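Local coordinates for MamA (Candidatus Magnetobacterium bavaricum, PDB 3VTX), which is probably a magnetosome-associated protein built of tetratricopeptide repeats, an all-helical fold that commonly serves as a platform for protein-protein interactions, at residues A[7-12]-A[36-41]; A[22-27]-A[46-51]; A[113-118]-A[144-149]. One frame throughout, in Å; residues are numbered along the deposited sequence.

Contact 1 (A[7-12]-A[36-41])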
loop_
_atom_site.group_PDB
_atom_site.type_symbol
_atom_site.label_atom_id
_atom_site.label_comp_id
_atom_site.label_asym_id
_atom_site.label_seq_id
_atom_site.Cartn_x
_atom_site.Cartn_y
_atom_site.Cartn_z
ATOM N N ILE A 7 28.577 3.484 -7.244
ATOM C CA ILE A 7 29.057 4.278 -6.149
ATOM C C ILE A 7 27.902 5.187 -5.647
ATOM O O ILE A 7 27.634 5.260 -4.454
ATOM C CB ILE A 7 30.263 5.139 -6.518
ATOM C CG1 ILE A 7 31.490 4.272 -6.940
ATOM C CG2 ILE A 7 30.627 6.060 -5.324
ATOM C CD1 ILE A 7 32.517 5.025 -7.868
ATOM N N TYR A 8 27.260 5.900 -6.553
ATOM C CA TYR A 8 26.127 6.794 -6.107
ATOM C C TYR A 8 24.911 6.052 -5.565
ATOM O O TYR A 8 24.306 6.493 -4.575
ATOM C CB TYR A 8 25.721 7.755 -7.208
ATOM C CG TYR A 8 26.771 8.814 -7.326
ATOM C CD1 TYR A 8 26.977 9.686 -6.264
ATOM C CD2 TYR A 8 27.634 8.880 -8.423
ATOM C CE1 TYR A 8 27.955 10.664 -6.293
ATOM C CE2 TYR A 8 28.663 9.898 -8.474
ATOM C CZ TYR A 8 28.815 10.771 -7.382
ATOM O OH TYR A 8 29.774 11.785 -7.326
ATOM N N MET A 9 24.554 4.927 -6.161
ATOM C CA MET A 9 23.491 4.162 -5.549
ATOM C C MET A 9 23.853 3.790 -4.097
ATOM O O MET A 9 23.018 3.887 -3.215
ATOM C CB MET A 9 23.111 2.944 -6.392
ATOM C CG MET A 9 21.736 2.408 -6.046
ATOM S SD MET A 9 21.372 0.858 -6.984
ATOM C CE MET A 9 22.024 1.259 -8.639
ATOM N N ASP A 10 25.078 3.311 -3.811
ATOM C CA ASP A 10 25.502 2.978 -2.396
ATOM C C ASP A 10 25.403 4.158 -1.447
ATOM O O ASP A 10 25.012 4.041 -0.281
ATOM C CB ASP A 10 26.992 2.536 -2.307
ATOM C CG ASP A 10 27.535 2.530 -0.828
ATOM O OD1 ASP A 10 26.977 1.754 -0.007
ATOM O OD2 ASP A 10 28.489 3.311 -0.482
ATOM N N ILE A 11 25.875 5.311 -1.909
ATOM C CA ILE A 11 25.790 6.558 -1.100
ATOM C C ILE A 11 24.319 6.800 -0.760
ATOM O O ILE A 11 23.940 6.968 0.405
ATOM C CB ILE A 11 26.421 7.766 -1.830
ATOM C CG1 ILE A 11 27.955 7.600 -1.904
ATOM C CG2 ILE A 11 26.104 9.087 -1.104
ATOM C CD1 ILE A 11 28.613 8.425 -2.975
ATOM N N GLY A 12 23.465 6.699 -1.773
ATOM C CA GLY A 12 22.035 6.942 -1.512
ATOM C C GLY A 12 21.456 5.981 -0.501
ATOM O O GLY A 12 20.718 6.359 0.398
ATOM N N PRO A 36 19.355 6.962 -16.932
ATOM C CA PRO A 36 17.954 7.242 -16.607
ATOM C C PRO A 36 17.032 6.068 -16.606
ATOM O O PRO A 36 15.880 6.221 -16.155
ATOM C CB PRO A 36 17.494 8.252 -17.676
ATOM C CG PRO A 36 18.628 8.358 -18.671
ATOM C CD PRO A 36 19.813 7.583 -18.184
ATOM N N ASN A 37 17.466 4.937 -17.168
ATOM C CA ASN A 37 16.630 3.768 -17.205
ATOM C C ASN A 37 16.975 2.724 -16.139
ATOM O O ASN A 37 16.564 1.581 -16.241
ATOM C CB ASN A 37 16.603 3.177 -18.612
ATOM C CG ASN A 37 16.084 4.180 -19.639
ATOM O OD1 ASN A 37 16.685 4.332 -20.715
ATOM N ND2 ASN A 37 15.003 4.898 -19.311
ATOM N N ASN A 38 17.707 3.150 -15.101
ATOM C CA ASN A 38 18.089 2.270 -14.011
ATOM C C ASN A 38 16.831 2.023 -13.162
ATOM O O ASN A 38 16.477 2.863 -12.318
ATOM C CB ASN A 38 19.155 2.961 -13.172
ATOM C CG ASN A 38 19.811 2.028 -12.186
ATOM O OD1 ASN A 38 19.250 1.622 -11.143
ATOM N ND2 ASN A 38 21.033 1.639 -12.533
ATOM N N VAL A 39 16.178 0.896 -13.385
ATOM C CA VAL A 39 14.933 0.593 -12.674
ATOM C C VAL A 39 15.158 0.429 -11.186
ATOM O O VAL A 39 14.299 0.847 -10.398
ATOM C CB VAL A 39 14.166 -0.619 -13.284
ATOM C CG1 VAL A 39 13.652 -0.253 -14.703
ATOM C CG2 VAL A 39 15.020 -1.850 -13.292
ATOM N N GLU A 40 16.307 -0.108 -10.761
ATOM C CA GLU A 40 16.533 -0.340 -9.328
ATOM C C GLU A 40 16.529 1.030 -8.576
ATOM O O GLU A 40 15.926 1.170 -7.466
ATOM C CB GLU A 40 17.886 -0.977 -9.100
ATOM C CG GLU A 40 18.207 -1.209 -7.690
ATOM C CD GLU A 40 19.380 -2.136 -7.430
ATOM O OE1 GLU A 40 20.150 -2.386 -8.383
ATOM O OE2 GLU A 40 19.502 -2.591 -6.260
ATOM N N THR A 41 17.180 2.001 -9.215
ATOM C CA THR A 41 17.230 3.404 -8.725
ATOM C C THR A 41 15.896 4.116 -8.778
ATOM O O THR A 41 15.547 4.813 -7.824
ATOM C CB THR A 41 18.347 4.195 -9.384
ATOM O OG1 THR A 41 19.550 3.458 -9.130
ATOM C CG2 THR A 41 18.563 5.679 -8.727
#

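Contact 2 (A[22-27]-A[46-51])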
loop_
_atom_site.group_PDB
_atom_site.type_symbol
_atom_site.label_atom_id
_atom_site.label_comp_id
_atom_site.label_asym_id
_atom_site.label_seq_id
_atom_site.Cartn_x
_atom_site.Cartn_y
_atom_site.Cartn_z
ATOM N N ASP A 22 17.103 13.980 2.001
ATOM C CA ASP A 22 17.597 14.906 0.925
ATOM C C ASP A 22 18.865 14.410 0.266
ATOM O O ASP A 22 19.000 14.333 -0.972
ATOM C CB ASP A 22 17.758 16.294 1.480
ATOM C CG ASP A 22 18.147 17.288 0.378
ATOM O OD1 ASP A 22 17.234 17.767 -0.348
ATOM O OD2 ASP A 22 19.346 17.496 0.189
ATOM N N GLY A 23 19.839 13.973 1.082
ATOM C CA GLY A 23 21.054 13.361 0.509
ATOM C C GLY A 23 20.842 12.103 -0.331
ATOM O O GLY A 23 21.490 11.932 -1.357
ATOM N N ALA A 24 19.960 11.233 0.132
ATOM C CA ALA A 24 19.648 9.977 -0.545
ATOM C C ALA A 24 19.077 10.362 -1.894
ATOM O O ALA A 24 19.460 9.823 -2.900
ATOM C CB ALA A 24 18.667 9.148 0.252
ATOM N N ILE A 25 18.093 11.289 -1.949
ATOM C CA ILE A 25 17.504 11.727 -3.209
ATOM C C ILE A 25 18.536 12.334 -4.179
ATOM O O ILE A 25 18.520 12.059 -5.371
ATOM C CB ILE A 25 16.422 12.772 -2.905
ATOM C CG1 ILE A 25 15.168 12.036 -2.316
ATOM C CG2 ILE A 25 15.978 13.482 -4.180
ATOM C CD1 ILE A 25 14.161 12.919 -1.567
ATOM N N ARG A 26 19.429 13.158 -3.649
ATOM C CA ARG A 26 20.516 13.706 -4.457
ATOM C C ARG A 26 21.356 12.627 -5.119
ATOM O O ARG A 26 21.644 12.726 -6.317
ATOM C CB ARG A 26 21.383 14.693 -3.674
ATOM C CG ARG A 26 20.667 15.969 -3.489
ATOM C CD ARG A 26 21.519 17.078 -2.821
ATOM N NE ARG A 26 21.510 16.938 -1.387
ATOM C CZ ARG A 26 22.503 16.517 -0.637
ATOM N NH1 ARG A 26 22.336 16.486 0.674
ATOM N NH2 ARG A 26 23.648 16.229 -1.183
ATOM N N ALA A 27 21.745 11.630 -4.357
ATOM C CA ALA A 27 22.539 10.560 -4.888
ATOM C C ALA A 27 21.798 9.732 -5.977
ATOM O O ALA A 27 22.332 9.466 -7.049
ATOM C CB ALA A 27 23.032 9.663 -3.746
ATOM N N GLY A 46 11.598 6.434 -5.737
ATOM C CA GLY A 46 10.154 6.415 -5.423
ATOM C C GLY A 46 9.920 6.102 -3.959
ATOM O O GLY A 46 9.143 6.767 -3.286
ATOM N N LYS A 47 10.557 5.041 -3.458
ATOM C CA LYS A 47 10.357 4.656 -2.063
ATOM C C LYS A 47 10.814 5.735 -1.061
ATOM O O LYS A 47 10.201 5.870 0.021
ATOM C CB LYS A 47 11.074 3.367 -1.776
ATOM C CG LYS A 47 10.502 2.142 -2.365
ATOM C CD LYS A 47 11.355 0.937 -2.061
ATOM C CE LYS A 47 10.649 -0.335 -2.533
ATOM N NZ LYS A 47 11.526 -1.584 -2.344
ATOM N N THR A 48 11.894 6.440 -1.407
ATOM C CA THR A 48 12.427 7.506 -0.572
ATOM C C THR A 48 11.406 8.647 -0.473
ATOM O O THR A 48 11.179 9.142 0.612
ATOM C CB THR A 48 13.749 8.001 -1.025
ATOM O OG1 THR A 48 14.669 6.891 -1.137
ATOM C CG2 THR A 48 14.325 9.075 -0.084
ATOM N N TYR A 49 10.806 9.029 -1.596
ATOM C CA TYR A 49 9.807 10.041 -1.553
ATOM C C TYR A 49 8.591 9.556 -0.757
ATOM O O TYR A 49 7.942 10.328 -0.088
ATOM C CB TYR A 49 9.443 10.516 -2.981
ATOM C CG TYR A 49 10.372 11.570 -3.563
ATOM C CD1 TYR A 49 10.523 12.821 -2.932
ATOM C CD2 TYR A 49 11.040 11.349 -4.763
ATOM C CE1 TYR A 49 11.247 13.834 -3.493
ATOM C CE2 TYR A 49 11.856 12.350 -5.311
ATOM C CZ TYR A 49 11.964 13.576 -4.657
ATOM O OH TYR A 49 12.723 14.550 -5.238
ATOM N N MET A 50 8.242 8.272 -0.821
ATOM C CA MET A 50 7.103 7.773 -0.018
ATOM C C MET A 50 7.447 7.860 1.464
ATOM O O MET A 50 6.567 8.218 2.241
ATOM C CB MET A 50 6.733 6.340 -0.398
ATOM C CG MET A 50 6.194 6.183 -1.807
ATOM S SD MET A 50 4.709 7.098 -2.187
ATOM C CE MET A 50 3.452 6.070 -1.261
ATOM N N ASP A 51 8.696 7.598 1.819
ATOM C CA ASP A 51 9.179 7.646 3.211
ATOM C C ASP A 51 8.945 9.022 3.840
ATOM O O ASP A 51 8.629 9.153 5.036
ATOM C CB ASP A 51 10.665 7.291 3.316
ATOM C CG ASP A 51 10.980 5.787 3.221
ATOM O OD1 ASP A 51 10.082 4.936 3.379
ATOM O OD2 ASP A 51 12.192 5.536 2.977
#

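Contact 3 (A[113-118]-A[144-149])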
loop_
_atom_site.group_PDB
_atom_site.type_symbol
_atom_site.label_atom_id
_atom_site.label_comp_id
_atom_site.label_asym_id
_atom_site.label_seq_id
_atom_site.Cartn_x
_atom_site.Cartn_y
_atom_site.Cartn_z
ATOM N N LEU A 113 -6.992 -1.862 -2.234
ATOM C CA LEU A 113 -7.956 -1.827 -3.312
ATOM C C LEU A 113 -9.339 -1.718 -2.740
ATOM O O LEU A 113 -10.154 -0.933 -3.201
ATOM C CB LEU A 113 -7.843 -3.126 -4.193
ATOM C CG LEU A 113 -8.867 -3.156 -5.289
ATOM C CD1 LEU A 113 -8.635 -2.031 -6.407
ATOM C CD2 LEU A 113 -8.772 -4.604 -5.936
ATOM N N GLY A 114 -9.573 -2.458 -1.677
ATOM C CA GLY A 114 -10.844 -2.364 -0.984
ATOM C C GLY A 114 -11.117 -0.969 -0.384
ATOM O O GLY A 114 -12.242 -0.419 -0.533
ATOM N N LEU A 115 -10.074 -0.368 0.192
ATOM C CA LEU A 115 -10.165 0.974 0.751
ATOM C C LEU A 115 -10.514 1.945 -0.372
ATOM O O LEU A 115 -11.390 2.848 -0.193
ATOM C CB LEU A 115 -8.888 1.410 1.431
ATOM C CG LEU A 115 -8.584 0.647 2.728
ATOM C CD1 LEU A 115 -7.223 1.180 3.251
ATOM C CD2 LEU A 115 -9.683 0.766 3.862
ATOM N N VAL A 116 -9.863 1.821 -1.504
ATOM C CA VAL A 116 -10.122 2.712 -2.634
ATOM C C VAL A 116 -11.612 2.544 -3.102
ATOM O O VAL A 116 -12.347 3.571 -3.202
ATOM C CB VAL A 116 -9.163 2.497 -3.778
ATOM C CG1 VAL A 116 -9.498 3.468 -4.974
ATOM C CG2 VAL A 116 -7.745 2.739 -3.386
ATOM N N TYR A 117 -12.057 1.329 -3.322
ATOM C CA TYR A 117 -13.444 1.069 -3.751
ATOM C C TYR A 117 -14.448 1.593 -2.760
ATOM O O TYR A 117 -15.376 2.302 -3.117
ATOM C CB TYR A 117 -13.677 -0.381 -3.936
ATOM C CG TYR A 117 -13.197 -0.944 -5.274
ATOM C CD1 TYR A 117 -13.452 -0.315 -6.508
ATOM C CD2 TYR A 117 -12.593 -2.198 -5.284
ATOM C CE1 TYR A 117 -13.022 -0.913 -7.697
ATOM C CE2 TYR A 117 -12.173 -2.773 -6.490
ATOM C CZ TYR A 117 -12.408 -2.130 -7.651
ATOM O OH TYR A 117 -11.990 -2.769 -8.801
ATOM N N ASP A 118 -14.178 1.412 -1.479
ATOM C CA ASP A 118 -15.171 1.856 -0.514
ATOM C C ASP A 118 -15.250 3.391 -0.523
ATOM O O ASP A 118 -16.353 3.948 -0.337
ATOM C CB ASP A 118 -14.887 1.376 0.884
ATOM C CG ASP A 118 -16.180 1.350 1.788
ATOM O OD1 ASP A 118 -17.190 0.813 1.327
ATOM O OD2 ASP A 118 -16.097 1.958 2.907
ATOM N N TYR A 144 -12.018 -6.876 8.985
ATOM C CA TYR A 144 -13.442 -7.116 9.477
ATOM C C TYR A 144 -14.163 -5.819 9.772
ATOM O O TYR A 144 -15.325 -5.636 9.362
ATOM C CB TYR A 144 -13.446 -7.924 10.749
ATOM C CG TYR A 144 -12.814 -9.290 10.523
ATOM C CD1 TYR A 144 -13.588 -10.375 10.213
ATOM C CD2 TYR A 144 -11.449 -9.468 10.657
ATOM C CE1 TYR A 144 -12.959 -11.630 9.965
ATOM C CE2 TYR A 144 -10.854 -10.723 10.478
ATOM C CZ TYR A 144 -11.588 -11.757 10.127
ATOM O OH TYR A 144 -10.970 -12.990 9.961
ATOM N N GLN A 145 -13.467 -4.830 10.369
ATOM C CA GLN A 145 -14.089 -3.540 10.619
ATOM C C GLN A 145 -14.484 -2.884 9.278
ATOM O O GLN A 145 -15.558 -2.334 9.153
ATOM C CB GLN A 145 -13.145 -2.633 11.423
ATOM C CG GLN A 145 -12.794 -3.113 12.782
ATOM C CD GLN A 145 -11.696 -2.224 13.392
ATOM O OE1 GLN A 145 -11.953 -1.007 13.604
ATOM N NE2 GLN A 145 -10.452 -2.713 13.488
ATOM N N SER A 146 -13.564 -2.911 8.343
ATOM C CA SER A 146 -13.753 -2.293 7.000
ATOM C C SER A 146 -14.924 -2.939 6.264
ATOM O O SER A 146 -15.739 -2.216 5.610
ATOM C CB SER A 146 -12.476 -2.332 6.166
ATOM O OG SER A 146 -11.487 -1.523 6.750
ATOM N N ILE A 147 -15.068 -4.279 6.377
ATOM C CA ILE A 147 -16.262 -4.950 5.863
ATOM C C ILE A 147 -17.530 -4.407 6.493
ATOM O O ILE A 147 -18.485 -4.070 5.795
ATOM C CB ILE A 147 -16.209 -6.479 5.910
ATOM C CG1 ILE A 147 -15.071 -6.964 4.996
ATOM C CG2 ILE A 147 -17.624 -7.052 5.552
ATOM C CD1 ILE A 147 -14.779 -8.481 5.219
ATOM N N GLY A 148 -17.498 -4.256 7.781
ATOM C CA GLY A 148 -18.639 -3.683 8.527
ATOM C C GLY A 148 -19.013 -2.316 7.973
ATOM O O GLY A 148 -20.214 -2.006 7.758
ATOM N N LEU A 149 -17.985 -1.485 7.710
ATOM C CA LEU A 149 -18.271 -0.111 7.252
ATOM C C LEU A 149 -18.912 -0.164 5.845
ATOM O O LEU A 149 -19.828 0.608 5.514
ATOM C CB LEU A 149 -17.041 0.709 7.239
ATOM C CG LEU A 149 -17.165 2.178 6.712
ATOM C CD1 LEU A 149 -18.014 2.951 7.735
ATOM C CD2 LEU A 149 -15.817 2.848 6.559
HETATM O O HOH W 1 -14.697 0.017 4.250
#

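Contact 1 (A[7-12]-A[36-41])
At the capped start of helix 39-51, Met-9 of helix 5-18 lays its thioether against Asn-38, Glu-40 and Thr-41. Its chain leaves the helix extended through chi2 and turns only at chi3 (-42°), which swings the terminal methyl toward the cap. Met-9 CE comes within 3.3 Å of Thr-41 OG1 and 3.8 Å of Asn-38 OD1, while Met-9 SD lies 3.6 Å from Glu-40 CD, the two side chains crossing at about a right angle. These two helices are separated in sequence by helix 21-34, and in the tetratricopeptide-repeat fold helices two apart in sequence line up side by side along one face. Thr-41 also touches Val-31 and Leu-32 of the intervening helix. Asn-38 is the N-cap: its OD1 accepts from Thr-41 N at 2.9 Å, in the carbonyl plane with an N-H...O angle of 152°, and from Thr-41 OG1 at 2.7 Å, well above that plane. Two donors thus grip one oxygen, and Asp-35 OD2 holds Asn-38 ND2, so both ends of the amide are fixed. A flexible, unbranched methionine suits this place because it can follow a surface made partly of already paired polar atoms without needing a hydrogen bond itself.

Contact 2 (A[22-27]-A[46-51])
Ile-25 carries most of this contact, meeting Thr-48 with one branch and Tyr-49 with two. Its CD1 sits over one face of the Tyr-49 ring, displaced toward the rim, 4.0 Å from the centroid and 26° off the normal, a CH-pi contact whose nearest ring atom is Tyr-49 CE1. The other branch reaches the phenol end, with Ile-25 CG2 3.6 Å from Tyr-49 OH. Isoleucine and tyrosine cross at about a right angle, and beta branching lets the one residue touch both ring and hydroxyl. Beside them, Thr-48 CG2 packs on Ile-25 CG1 at 3.8 Å and, more loosely, on Ala-24 CB at 4.4 Å.

With a chi1 of -54°, Thr-48 turns its methyl to the neighbouring helix and keeps OG1 beside its own backbone N, where it bonds to Lys-44 O one turn earlier. Threonine is apt here: the polar half is satisfied within its helix and the apolar half packs. Helices 21-34 and 39-51 follow each other in the chain and run antiparallel at 161°, their short axes 10.0 Å apart, as neighbouring helices do in a tetratricopeptide-repeat array; the single methyl of Ala-24 lets them come close, and it touches both Thr-48 CG2 and Arg-16 of helix 5-18.

Farther out, Tyr-49 leans on Asp-57 and Ala-58 of helix 55-68, and its hydroxyl has a weak bond with Lys-29. Thr-48 is also bordered by Phe-21 and Tyr-28. At the end of helix 39-51, Asp-51 pairs with Arg-16 of helix 5-18.

Contact 3 (A[113-118]-A[144-149])
Leu-149 and Asp-118 reach toward each other from neighbouring helices, their side chains meeting at a slant. The leucine offers a methyl to a carboxylate oxygen, Leu-149 CD2 lying 3.8 Å from Asp-118 OD2 with CG scarcely farther away. This is van der Waals contact, and the oxygen has its polar partner elsewhere: a water donates to Asp-118 OD2 at 2.7 Å, a bond of weak geometry, and to Ser-146 O at 2.8 Å. The water thus appears to use both hydrogens in linking the aspartate to the backbone of the other helix. Asp-118 can do this because its CG stands anti to the backbone N (chi1 -157°), sending the carboxylate across the gap. The second oxygen, OD1, takes the stronger bond, to ND1 of His-123 at the start of the following helix, which anchors the group and probably steadies its negative charge.

A turn earlier, Leu-115 leaves its helix pointing to one side of the partner helix, and it is Leu-115 CD2 that meets the other segment, 4.1 Å from Ser-146 OG. That hydroxyl is turned back along helix 141-153 to bond with Arg-142 O, and it also pairs with Tyr-111 OH. Serine suits this buried place because its short side chain brings a hydroxyl that finds both polar partners. Leu-115 goes on to pack against Arg-142 and against Tyr-130 of helix 123-136, which Ile-147 touches too.

Leu-115 lies nearest Ser-146, and Asp-118 nearest Leu-149, so the two helices advance in the same sense, with CA atoms 7.9 Å apart in the first pair and 8.6 Å in the second. The interface is sparse; the side-by-side placing of helices from successive tetratricopeptide repeats, with helix 123-136 between them in sequence, is characteristic of this superhelical fold.

Overall arrangement
From the N terminus, helix 5-18 is joined to the start of helix 39-51 by contact 1, closing a loop that contains all of helix 21-34. Contact 2 begins within that loop and ends beyond it, on the later part of helix 39-51, so the two cross rather than nest. Together they bind the first three helices into one bundle, and they touch where Ala-24 and Ala-27 pack against the backbone of helix 5-18. Contact 3 follows in series, closing a separate loop over helix 123-136. Its centre lies about 37 Å from that of contact 1, on the opposite side of the chain's centre, with contact 1 near the N-terminal end and contact 3 farther along the solenoid.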